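Local coordinates for protein putative zinc protease (Bordetella pertussis, PDB 3IH6) that probably acts as a zinc-dependent endopeptidase of the M16 family, this chain being one domain of the longer protein, at residues 24-29 and 189-194. Numbering follows the deposited sequence.
Sequences TPLVAA and GRYIPT
L26 and Y191 face each other as a hydrogen-bonded pair: L26 N gives to Y191 O at 3.0 Å, nearly straight at 168°, and Y191 N returns a bond to L26 O at 2.8 Å. A28 and G189 repeat the exchange, A28 N reaching G189 O at a more bent 140° and G189 N bonding back to A28 O; small A28 and side-chain-free G189 keep bulk low on the face where W155 of a second subunit packs on A28. Between these pairs V27 and R190 form the non-hydrogen-bonded step, their CA atoms only 4.2 Å apart. They lie side by side on one face, which brings V27 CG1 within 3.9 Å of R190 CB, and the beta-branched valine suits an extended strand. The guanidinium of R190 leads away, its NH2 forming a salt bridge with D98 OD1 at the start of helix 97-109. On the other face, L26 CB meets Y191 CB at 4.4 Å, and F159 and R156 of the second subunit pack on L26 and Y191. The looser end lies beyond the strands, where exposed I192 barely touches P25, CD1 to CB 4.2 Å. P193 has no N-H to offer and instead lays CG 3.5 Å from T24 O, so van der Waals contact replaces ladder bonding. Strand 187-191 thus pairs antiparallel with strand 26-32 as an outermost strand of the chain's antiparallel sheet, in the alpha+beta fold of an M16 peptidase domain.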
loop_
_atom_site.group_PDB
_atom_site.type_symbol
_atom_site.label_atom_id
_atom_site.label_comp_id
_atom_site.label_asym_id
_atom_site.label_seq_id
_atom_site.Cartn_x
_atom_site.Cartn_y
_atom_site.Cartn_z
ATOM N N THR E 24 -29.382 3.761 -3.242
ATOM C CA THR E 24 -29.072 4.728 -2.203
ATOM C C THR E 24 -29.008 6.159 -2.727
ATOM O O THR E 24 -28.054 6.531 -3.418
ATOM C CB THR E 24 -27.772 4.369 -1.469
ATOM O OG1 THR E 24 -27.967 3.163 -0.723
ATOM C CG2 THR E 24 -27.354 5.477 -0.527
ATOM N N PRO E 25 -30.023 6.971 -2.393
ATOM C CA PRO E 25 -29.926 8.395 -2.715
ATOM C C PRO E 25 -28.842 9.103 -1.893
ATOM O O PRO E 25 -28.515 8.680 -0.788
ATOM C CB PRO E 25 -31.322 8.924 -2.382
ATOM C CG PRO E 25 -32.200 7.711 -2.442
ATOM C CD PRO E 25 -31.354 6.627 -1.865
ATOM N N LEU E 26 -28.258 10.134 -2.487
ATOM C CA LEU E 26 -27.296 10.986 -1.839
ATOM C C LEU E 26 -27.720 12.409 -2.057
ATOM O O LEU E 26 -28.178 12.753 -3.142
ATOM C CB LEU E 26 -25.887 10.766 -2.416
ATOM C CG LEU E 26 -25.273 9.426 -2.003
ATOM C CD1 LEU E 26 -24.789 8.631 -3.209
ATOM C CD2 LEU E 26 -24.198 9.592 -0.931
ATOM N N VAL E 27 -27.608 13.221 -1.012
ATOM C CA VAL E 27 -27.741 14.662 -1.144
ATOM C C VAL E 27 -26.439 15.286 -0.730
ATOM O O VAL E 27 -25.640 14.651 -0.016
ATOM C CB VAL E 27 -28.920 15.254 -0.342
ATOM C CG1 VAL E 27 -30.214 14.795 -0.971
ATOM C CG2 VAL E 27 -28.852 14.893 1.139
ATOM N N ALA E 28 -26.210 16.506 -1.217
ATOM C CA ALA E 28 -24.930 17.159 -1.057
ATOM C C ALA E 28 -25.056 18.657 -0.988
ATOM O O ALA E 28 -25.944 19.254 -1.610
ATOM C CB ALA E 28 -23.968 16.763 -2.203
ATOM N N ALA E 29 -24.139 19.264 -0.235
ATOM C CA ALA E 29 -23.928 20.702 -0.290
ATOM C C ALA E 29 -22.453 21.077 -0.597
ATOM O O ALA E 29 -21.524 20.672 0.116
ATOM C CB ALA E 29 -24.404 21.372 0.993
ATOM N N GLY E 189 -26.968 19.688 -4.260
ATOM C CA GLY E 189 -27.191 18.731 -5.344
ATOM C C GLY E 189 -27.657 17.410 -4.778
ATOM O O GLY E 189 -27.645 17.210 -3.559
ATOM N N ARG E 190 -28.086 16.519 -5.658
ATOM C CA ARG E 190 -28.597 15.218 -5.237
ATOM C C ARG E 190 -28.365 14.166 -6.324
ATOM O O ARG E 190 -28.388 14.465 -7.517
ATOM C CB ARG E 190 -30.079 15.297 -4.844
ATOM C CG ARG E 190 -30.979 15.893 -5.899
ATOM C CD ARG E 190 -32.399 16.010 -5.386
ATOM N NE ARG E 190 -32.532 17.091 -4.407
ATOM C CZ ARG E 190 -33.582 17.241 -3.603
ATOM N NH1 ARG E 190 -34.591 16.374 -3.661
ATOM N NH2 ARG E 190 -33.626 18.255 -2.742
ATOM N N TYR E 191 -28.054 12.959 -5.895
ATOM C CA TYR E 191 -27.988 11.827 -6.798
ATOM C C TYR E 191 -29.117 10.896 -6.439
ATOM O O TYR E 191 -29.145 10.347 -5.344
ATOM C CB TYR E 191 -26.654 11.067 -6.693
ATOM C CG TYR E 191 -26.601 9.889 -7.640
ATOM C CD1 TYR E 191 -26.658 8.573 -7.176
ATOM C CD2 TYR E 191 -26.562 10.100 -9.014
ATOM C CE1 TYR E 191 -26.645 7.507 -8.054
ATOM C CE2 TYR E 191 -26.565 9.046 -9.896
ATOM C CZ TYR E 191 -26.600 7.751 -9.420
ATOM O OH TYR E 191 -26.590 6.722 -10.353
ATOM N N ILE E 192 -30.051 10.716 -7.364
ATOM C CA ILE E 192 -31.044 9.655 -7.223
ATOM C C ILE E 192 -30.801 8.578 -8.296
ATOM O O ILE E 192 -30.926 8.851 -9.498
ATOM C CB ILE E 192 -32.528 10.173 -7.273
ATOM C CG1 ILE E 192 -32.689 11.593 -6.675
ATOM C CG2 ILE E 192 -33.475 9.151 -6.626
ATOM C CD1 ILE E 192 -32.099 11.801 -5.295
ATOM N N PRO E 193 -30.466 7.349 -7.853
ATOM C CA PRO E 193 -30.156 6.205 -8.720
ATOM C C PRO E 193 -31.272 5.892 -9.714
ATOM O O PRO E 193 -32.436 6.154 -9.428
ATOM C CB PRO E 193 -30.003 5.049 -7.727
ATOM C CG PRO E 193 -29.607 5.728 -6.439
ATOM C CD PRO E 193 -30.424 6.968 -6.432
ATOM N N THR E 194 -30.891 5.349 -10.870
ATOM C CA THR E 194 -31.832 4.926 -11.926
ATOM C C THR E 194 -32.671 6.084 -12.464
ATOM O O THR E 194 -32.785 6.253 -13.681
ATOM C CB THR E 194 -32.779 3.810 -11.436
#